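Local coordinates for putative aspartate aminotransferase (Thermus thermophilus, PDB 1IUG), which probably catalyses pyridoxal-phosphate-dependent amino-group transfer, as a putative aspartate aminotransferase of the class-V family, at residues A[25-30]-A[229-234]; A[53-58]-A[191-196]. All coordinates share one frame; numbering follows the deposited sequence.

Contact 1: A[25-30]-A[229-234]; sequences LHHRTE and WTPAIN. With PO4 (phosphate ion), chain D.
His27 carries the tight part of this contact, its imidazole held between Thr230 CG2 on one face and Arg28 CG on the other. His27 CB points toward 229-234, and His27 CG lies in the crowded position between the backbone N and the carbonyl carbon (chi1 62°), which brings the ring in beneath Thr230 CG2, 4.0 Å from the ring centroid and only 5° off its normal, a CH-pi contact. Pro231 CD comes in obliquely, 3.7 Å from His27 CD2. No hydrogen bond joins the two segments. The other end is looser: Ile233 CG2 approaches Leu25 O at 3.8 Å, and Leu25 remains partly exposed. On the polar side, His27 NE2 makes a weak hydrogen bond of 3.5 Å to O4 of a phosphate ion, probably from the crystallisation liquor, while Arg28 NE forms a salt bridge to Glu226. An alanine in place of His27 would remove the ring, and with it the face under Thr230 CG2 and the N-H weakly bonding the phosphate, and would probably leave Thr230 less firmly packed. Because Thr230 OG1 hydrogen-bonds the pyridoxal-lysine side chain of the second subunit, the arrangement belongs to the cofactor site at the dimer interface, as in fold-type I aminotransferases.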
ATOM      1  N   LEU A  25     -15.769  -6.064  -1.786  1.00 41.11           N
ATOM      2  CA  LEU A  25     -15.678  -7.402  -2.365  1.00 43.20           C
ATOM      3  C   LEU A  25     -14.560  -8.181  -1.685  1.00 43.01           C
ATOM      4  O   LEU A  25     -13.542  -7.605  -1.292  1.00 42.25           O
ATOM      5  CB  LEU A  25     -15.365  -7.329  -3.865  1.00 44.76           C
ATOM      6  CG  LEU A  25     -16.435  -6.884  -4.864  1.00 47.25           C
ATOM      7  CD1 LEU A  25     -15.840  -6.918  -6.266  1.00 47.70           C
ATOM      8  CD2 LEU A  25     -17.657  -7.799  -4.787  1.00 47.21           C
ATOM      9  N   HIS A  26     -14.754  -9.488  -1.525  1.00 43.30           N
ATOM     10  CA  HIS A  26     -13.721 -10.324  -0.929  1.00 43.51           C
ATOM     11  C   HIS A  26     -12.770 -10.667  -2.072  1.00 43.64           C
ATOM     12  O   HIS A  26     -13.211 -11.079  -3.146  1.00 42.80           O
ATOM     13  CB  HIS A  26     -14.309 -11.599  -0.322  1.00 43.97           C
ATOM     14  CG  HIS A  26     -13.319 -12.388   0.477  1.00 45.56           C
ATOM     15  ND1 HIS A  26     -12.547 -13.388  -0.071  1.00 45.66           N
ATOM     16  CD2 HIS A  26     -12.950 -12.298   1.776  1.00 46.52           C
ATOM     17  CE1 HIS A  26     -11.744 -13.881   0.856  1.00 46.03           C
ATOM     18  NE2 HIS A  26     -11.970 -13.237   1.986  1.00 47.45           N
ATOM     19  N   HIS A  27     -11.474 -10.485  -1.840  1.00 44.17           N
ATOM     20  CA  HIS A  27     -10.447 -10.729  -2.853  1.00 43.82           C
ATOM     21  C   HIS A  27     -10.294 -12.163  -3.371  1.00 44.24           C
ATOM     22  O   HIS A  27      -9.607 -12.386  -4.372  1.00 42.75           O
ATOM     23  CB  HIS A  27      -9.097 -10.208  -2.360  1.00 43.53           C
ATOM     24  CG  HIS A  27      -8.603 -10.888  -1.122  1.00 44.53           C
ATOM     25  ND1 HIS A  27      -9.352 -10.970   0.032  1.00 44.87           N
ATOM     26  CD2 HIS A  27      -7.433 -11.517  -0.858  1.00 44.84           C
ATOM     27  CE1 HIS A  27      -8.663 -11.620   0.955  1.00 45.42           C
ATOM     28  NE2 HIS A  27      -7.496 -11.961   0.439  1.00 46.15           N
ATOM     29  N   ARG A  28     -10.915 -13.130  -2.696  1.00 45.24           N
ATOM     30  CA  ARG A  28     -10.834 -14.531  -3.114  1.00 47.75           C
ATOM     31  C   ARG A  28     -12.078 -15.024  -3.858  1.00 47.40           C
ATOM     32  O   ARG A  28     -12.136 -16.179  -4.287  1.00 47.48           O
ATOM     33  CB  ARG A  28     -10.537 -15.445  -1.920  1.00 50.39           C
ATOM     34  CG  ARG A  28      -9.144 -15.277  -1.328  1.00 55.11           C
ATOM     35  CD  ARG A  28      -8.061 -15.577  -2.352  1.00 58.91           C
ATOM     36  NE  ARG A  28      -7.049 -14.521  -2.411  1.00 62.68           N
ATOM     37  CZ  ARG A  28      -5.822 -14.623  -1.907  1.00 64.02           C
ATOM     38  NH1 ARG A  28      -5.440 -15.739  -1.301  1.00 65.34           N
ATOM     39  NH2 ARG A  28      -4.975 -13.605  -2.008  1.00 63.49           N
ATOM     40  N   THR A  29     -13.080 -14.162  -3.995  1.00 46.99           N
ATOM     41  CA  THR A  29     -14.294 -14.538  -4.707  1.00 46.55           C
ATOM     42  C   THR A  29     -13.971 -14.533  -6.205  1.00 45.83           C
ATOM     43  O   THR A  29     -13.042 -13.848  -6.635  1.00 45.09           O
ATOM     44  CB  THR A  29     -15.460 -13.569  -4.391  1.00 47.23           C
ATOM     45  OG1 THR A  29     -16.688 -14.115  -4.888  1.00 51.80           O
ATOM     46  CG2 THR A  29     -15.228 -12.208  -5.023  1.00 45.03           C
ATOM     47  N   GLU A  30     -14.710 -15.315  -6.989  1.00 44.67           N
ATOM     48  CA  GLU A  30     -14.472 -15.392  -8.430  1.00 44.64           C
ATOM     49  C   GLU A  30     -14.618 -14.037  -9.131  1.00 42.87           C
ATOM     50  O   GLU A  30     -13.943 -13.771 -10.128  1.00 41.75           O
ATOM     51  CB  GLU A  30     -15.398 -16.427  -9.076  1.00 46.57           C
ATOM     52  CG  GLU A  30     -15.048 -16.755 -10.525  1.00 48.89           C
ATOM     53  CD  GLU A  30     -13.598 -17.214 -10.698  1.00 52.23           C
ATOM     54  OE1 GLU A  30     -13.158 -18.125  -9.961  1.00 53.55           O
ATOM     55  OE2 GLU A  30     -12.898 -16.664 -11.575  1.00 53.65           O
ATOM     56  N   TRP A 229      -0.733 -11.138  -0.730  1.00 23.52           N
ATOM     57  CA  TRP A 229      -1.468 -10.702   0.461  1.00 23.88           C
ATOM     58  C   TRP A 229      -2.785 -10.069   0.012  1.00 24.99           C
ATOM     59  O   TRP A 229      -3.138 -10.146  -1.164  1.00 27.31           O
ATOM     60  CB  TRP A 229      -0.637  -9.677   1.247  1.00 22.91           C
ATOM     61  CG  TRP A 229       0.845  -9.786   1.002  1.00 24.03           C
ATOM     62  CD1 TRP A 229       1.630  -8.904   0.310  1.00 22.17           C
ATOM     63  CD2 TRP A 229       1.705 -10.864   1.395  1.00 24.75           C
ATOM     64  NE1 TRP A 229       2.921  -9.370   0.243  1.00 23.28           N
ATOM     65  CE2 TRP A 229       2.995 -10.569   0.901  1.00 23.02           C
ATOM     66  CE3 TRP A 229       1.508 -12.051   2.119  1.00 25.39           C
ATOM     67  CZ2 TRP A 229       4.089 -11.421   1.106  1.00 24.68           C
ATOM     68  CZ3 TRP A 229       2.596 -12.898   2.322  1.00 24.74           C
ATOM     69  CH2 TRP A 229       3.869 -12.576   1.816  1.00 25.68           C
ATOM     70  N   THR A 230      -3.519  -9.453   0.935  1.00 23.83           N
ATOM     71  CA  THR A 230      -4.775  -8.814   0.564  1.00 23.80           C
ATOM     72  C   THR A 230      -4.458  -7.572  -0.256  1.00 23.85           C
ATOM     73  O   THR A 230      -3.672  -6.721   0.164  1.00 23.07           O
ATOM     74  CB  THR A 230      -5.603  -8.411   1.791  1.00 24.64           C
ATOM     75  OG1 THR A 230      -5.754  -9.543   2.652  1.00 25.31           O
ATOM     76  CG2 THR A 230      -6.989  -7.932   1.363  1.00 23.12           C
ATOM     77  N   PRO A 231      -5.008  -7.491  -1.475  1.00 24.68           N
ATOM     78  CA  PRO A 231      -4.755  -6.330  -2.331  1.00 24.35           C
ATOM     79  C   PRO A 231      -5.802  -5.244  -2.098  1.00 24.38           C
ATOM     80  O   PRO A 231      -6.894  -5.527  -1.592  1.00 24.38           O
ATOM     81  CB  PRO A 231      -4.906  -6.922  -3.724  1.00 24.11           C
ATOM     82  CG  PRO A 231      -6.092  -7.843  -3.536  1.00 25.33           C
ATOM     83  CD  PRO A 231      -5.802  -8.513  -2.186  1.00 23.32           C
ATOM     84  N   ALA A 232      -5.467  -4.007  -2.451  1.00 24.05           N
ATOM     85  CA  ALA A 232      -6.419  -2.905  -2.321  1.00 24.30           C
ATOM     86  C   ALA A 232      -7.367  -3.071  -3.519  1.00 25.13           C
ATOM     87  O   ALA A 232      -7.317  -2.312  -4.492  1.00 25.76           O
ATOM     88  CB  ALA A 232      -5.689  -1.565  -2.378  1.00 22.27           C
ATOM     89  N   ILE A 233      -8.209  -4.100  -3.431  1.00 25.76           N
ATOM     90  CA  ILE A 233      -9.164  -4.474  -4.469  1.00 27.29           C
ATOM     91  C   ILE A 233     -10.092  -3.356  -4.947  1.00 27.93           C
ATOM     92  O   ILE A 233     -10.480  -3.329  -6.116  1.00 27.91           O
ATOM     93  CB  ILE A 233      -9.983  -5.725  -4.023  1.00 29.13           C
ATOM     94  CG1 ILE A 233     -10.776  -6.307  -5.197  1.00 29.76           C
ATOM     95  CG2 ILE A 233     -10.889  -5.384  -2.848  1.00 29.45           C
ATOM     96  CD1 ILE A 233      -9.900  -6.884  -6.298  1.00 31.11           C
ATOM     97  N   ASN A 234     -10.422  -2.426  -4.052  1.00 28.99           N
ATOM     98  CA  ASN A 234     -11.291  -1.293  -4.382  1.00 29.54           C
ATOM     99  C   ASN A 234     -10.600  -0.396  -5.412  1.00 28.46           C
ATOM    100  O   ASN A 234     -11.226   0.076  -6.364  1.00 26.53           O
ATOM    101  CB  ASN A 234     -11.604  -0.470  -3.124  1.00 32.53           C
ATOM    102  CG  ASN A 234     -12.143  -1.320  -1.984  1.00 34.54           C
ATOM    103  OD1 ASN A 234     -11.458  -2.217  -1.482  1.00 35.49           O
ATOM    104  ND2 ASN A 234     -13.371  -1.037  -1.563  1.00 33.87           N
TER
HETATM  105  P   PO4 D3694      -3.599 -13.072   3.313  1.00 80.53           P
HETATM  106  O1  PO4 D3694      -4.446 -13.976   4.222  1.00 80.62           O
HETATM  107  O2  PO4 D3694      -3.115 -11.829   4.067  1.00 78.57           O
HETATM  108  O3  PO4 D3694      -2.414 -13.832   2.729  1.00 79.92           O
HETATM  109  O4  PO4 D3694      -4.541 -12.600   2.146  1.00 79.87           O

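Contact 2: A[53-58]-A[191-196]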
ATOM      1  N   VAL A  53       2.535  -7.689 -15.766  1.00 25.11           N
ATOM      2  CA  VAL A  53       2.460  -6.497 -14.937  1.00 25.31           C
ATOM      3  C   VAL A  53       1.937  -6.941 -13.576  1.00 25.26           C
ATOM      4  O   VAL A  53       0.919  -7.634 -13.486  1.00 25.49           O
ATOM      5  CB  VAL A  53       1.524  -5.420 -15.531  1.00 26.16           C
ATOM      6  CG1 VAL A  53       1.578  -4.158 -14.671  1.00 23.82           C
ATOM      7  CG2 VAL A  53       1.929  -5.097 -16.967  1.00 23.89           C
ATOM      8  N   LEU A  54       2.683  -6.611 -12.528  1.00 23.07           N
ATOM      9  CA  LEU A  54       2.292  -6.971 -11.171  1.00 22.87           C
ATOM     10  C   LEU A  54       1.701  -5.768 -10.435  1.00 23.56           C
ATOM     11  O   LEU A  54       2.216  -4.651 -10.534  1.00 23.07           O
ATOM     12  CB  LEU A  54       3.496  -7.525 -10.407  1.00 21.22           C
ATOM     13  CG  LEU A  54       4.086  -8.821 -10.976  1.00 22.47           C
ATOM     14  CD1 LEU A  54       5.347  -9.202 -10.226  1.00 23.06           C
ATOM     15  CD2 LEU A  54       3.054  -9.936 -10.906  1.00 20.58           C
ATOM     16  N   ILE A  55       0.590  -6.002  -9.741  1.00 21.96           N
ATOM     17  CA  ILE A  55      -0.090  -4.969  -8.971  1.00 21.90           C
ATOM     18  C   ILE A  55       0.323  -5.085  -7.505  1.00 23.82           C
ATOM     19  O   ILE A  55       0.104  -6.119  -6.867  1.00 23.95           O
ATOM     20  CB  ILE A  55      -1.617  -5.117  -9.064  1.00 21.99           C
ATOM     21  CG1 ILE A  55      -2.061  -5.044 -10.530  1.00 19.78           C
ATOM     22  CG2 ILE A  55      -2.308  -4.052  -8.215  1.00 16.43           C
ATOM     23  CD1 ILE A  55      -3.553  -5.164 -10.722  1.00 19.59           C
ATOM     24  N   LEU A  56       0.932  -4.024  -6.983  1.00 23.73           N
ATOM     25  CA  LEU A  56       1.388  -4.000  -5.593  1.00 23.17           C
ATOM     26  C   LEU A  56       0.606  -2.973  -4.793  1.00 22.76           C
ATOM     27  O   LEU A  56       0.288  -1.891  -5.291  1.00 22.91           O
ATOM     28  CB  LEU A  56       2.877  -3.654  -5.527  1.00 22.63           C
ATOM     29  CG  LEU A  56       3.856  -4.488  -6.361  1.00 25.13           C
ATOM     30  CD1 LEU A  56       5.261  -3.978  -6.118  1.00 26.09           C
ATOM     31  CD2 LEU A  56       3.761  -5.963  -6.014  1.00 22.37           C
ATOM     32  N   THR A  57       0.293  -3.317  -3.551  1.00 22.96           N
ATOM     33  CA  THR A  57      -0.439  -2.410  -2.685  1.00 22.15           C
ATOM     34  C   THR A  57       0.575  -1.543  -1.946  1.00 22.96           C
ATOM     35  O   THR A  57       1.280  -2.007  -1.050  1.00 23.41           O
ATOM     36  CB  THR A  57      -1.357  -3.189  -1.718  1.00 23.03           C
ATOM     37  OG1 THR A  57      -2.341  -3.895  -2.486  1.00 22.04           O
ATOM     38  CG2 THR A  57      -2.070  -2.240  -0.757  1.00 19.06           C
ATOM     39  N   GLY A  58       0.681  -0.300  -2.396  1.00 23.57           N
ATOM     40  CA  GLY A  58       1.615   0.654  -1.821  1.00 24.53           C
ATOM     41  C   GLY A  58       1.813   1.787  -2.814  1.00 24.47           C
ATOM     42  O   GLY A  58       1.189   1.785  -3.874  1.00 25.41           O
ATOM     43  N   PRO A 191      -4.178   7.392  -4.604  1.00 23.39           N
ATOM     44  CA  PRO A 191      -2.863   6.826  -4.273  1.00 21.49           C
ATOM     45  C   PRO A 191      -3.125   5.488  -3.583  1.00 20.57           C
ATOM     46  O   PRO A 191      -4.178   5.316  -2.966  1.00 18.68           O
ATOM     47  CB  PRO A 191      -2.305   7.824  -3.257  1.00 23.02           C
ATOM     48  CG  PRO A 191      -3.018   9.097  -3.574  1.00 26.59           C
ATOM     49  CD  PRO A 191      -4.413   8.642  -3.861  1.00 23.26           C
ATOM     50  N   GLY A 192      -2.193   4.545  -3.685  1.00 19.85           N
ATOM     51  CA  GLY A 192      -2.399   3.265  -3.032  1.00 19.70           C
ATOM     52  C   GLY A 192      -1.926   2.040  -3.795  1.00 21.48           C
ATOM     53  O   GLY A 192      -1.815   0.961  -3.217  1.00 21.16           O
ATOM     54  N   LEU A 193      -1.684   2.191  -5.094  1.00 21.41           N
ATOM     55  CA  LEU A 193      -1.205   1.081  -5.912  1.00 21.92           C
ATOM     56  C   LEU A 193       0.076   1.441  -6.653  1.00 22.55           C
ATOM     57  O   LEU A 193       0.294   2.596  -7.024  1.00 23.32           O
ATOM     58  CB  LEU A 193      -2.261   0.650  -6.939  1.00 20.04           C
ATOM     59  CG  LEU A 193      -3.601   0.092  -6.461  1.00 22.03           C
ATOM     60  CD1 LEU A 193      -4.449  -0.275  -7.675  1.00 20.20           C
ATOM     61  CD2 LEU A 193      -3.383  -1.131  -5.572  1.00 22.08           C
ATOM     62  N   GLY A 194       0.935   0.440  -6.818  1.00 22.56           N
ATOM     63  CA  GLY A 194       2.180   0.598  -7.546  1.00 21.40           C
ATOM     64  C   GLY A 194       2.219  -0.556  -8.534  1.00 22.21           C
ATOM     65  O   GLY A 194       1.660  -1.623  -8.254  1.00 24.07           O
ATOM     66  N   PHE A 195       2.818  -0.350  -9.702  1.00 20.83           N
ATOM     67  CA  PHE A 195       2.889  -1.413 -10.702  1.00 21.25           C
ATOM     68  C   PHE A 195       4.311  -1.683 -11.186  1.00 21.15           C
ATOM     69  O   PHE A 195       5.092  -0.762 -11.422  1.00 21.27           O
ATOM     70  CB  PHE A 195       2.012  -1.080 -11.915  1.00 21.15           C
ATOM     71  CG  PHE A 195       0.656  -0.559 -11.559  1.00 23.49           C
ATOM     72  CD1 PHE A 195       0.396   0.807 -11.600  1.00 23.82           C
ATOM     73  CD2 PHE A 195      -0.352  -1.425 -11.152  1.00 24.56           C
ATOM     74  CE1 PHE A 195      -0.847   1.302 -11.237  1.00 25.17           C
ATOM     75  CE2 PHE A 195      -1.602  -0.936 -10.787  1.00 24.35           C
ATOM     76  CZ  PHE A 195      -1.849   0.427 -10.828  1.00 25.60           C
ATOM     77  N   VAL A 196       4.639  -2.961 -11.310  1.00 21.08           N
ATOM     78  CA  VAL A 196       5.940  -3.380 -11.806  1.00 22.69           C
ATOM     79  C   VAL A 196       5.678  -4.184 -13.073  1.00 22.78           C
ATOM     80  O   VAL A 196       5.040  -5.244 -13.035  1.00 20.32           O
ATOM     81  CB  VAL A 196       6.710  -4.270 -10.802  1.00 23.54           C
ATOM     82  CG1 VAL A 196       8.054  -4.675 -11.402  1.00 24.15           C
ATOM     83  CG2 VAL A 196       6.935  -3.530  -9.497  1.00 23.30           C
TER
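Ile55, Leu193 and Phe195 set the pattern on one face of this antiparallel pair, Leu54, Leu56 and Val196 on the other. Ile55 and Phe195 face each other in a non-hydrogen-bonded pair and run side by side in the same direction. The phenyl ring presents its edge to the isoleucine, with Phe195 CD2 4.1 Å from Ile55 CG1. Ile55 CG2, anti to the backbone N, touches both Leu193 CD2 and Phe195 CE2, 4.1 Å from each, while CG1 of Ile55 meets the phenyl edge alone. On the reverse face Leu56 and Val196 cross obliquely, tip to tip, and Leu56 CD1 meets Val196 CG2 at 3.8 Å. Gly194, paired with Leu56, has no side chain to add there. Its carbonyl oxygen accepts the Leu56 N-H (2.8 Å from Leu56 N to Gly194 O), nearly along the C=O axis. The bond from Leu54 N to Val196 O is almost straight, 176° at the hydrogen. Toward the end of the ladder the geometry worsens: the bond from Gly58 N to Gly192 O bends to 132°, its donor well above the carbonyl plane. Helices 30-47 and 233-246 cover the Phe195 face and helix 215-222 the Leu54 face. Strand 52-57 is outermost within the chain, so this pair forms the antiparallel edge of the seven-stranded mixed sheet characteristic of the large domain of fold-type I pyridoxal-phosphate enzymes.

In the fold
From the N terminus, the chain passes through 25-30 and helix 30-47 before entering strand 52-57. It then builds most of the large sheet and returns along strand 193-198, closing contact 2 across 132 intervening residues. Helices 200-204 and 215-222 follow, and 229-234 closes contact 1 around a longer excursion of 198 residues, so contact 2 is nested within contact 1. Their centres lie 14 Å apart, yet they touch directly: Ala232 N is 3.1 Å from Thr57 OG1, a probable hydrogen bond, and Ala232 CB packs on Leu193 CD2. The start of helix 233-246 is thereby tied to the sheet edge, and both contacts reach the second subunit.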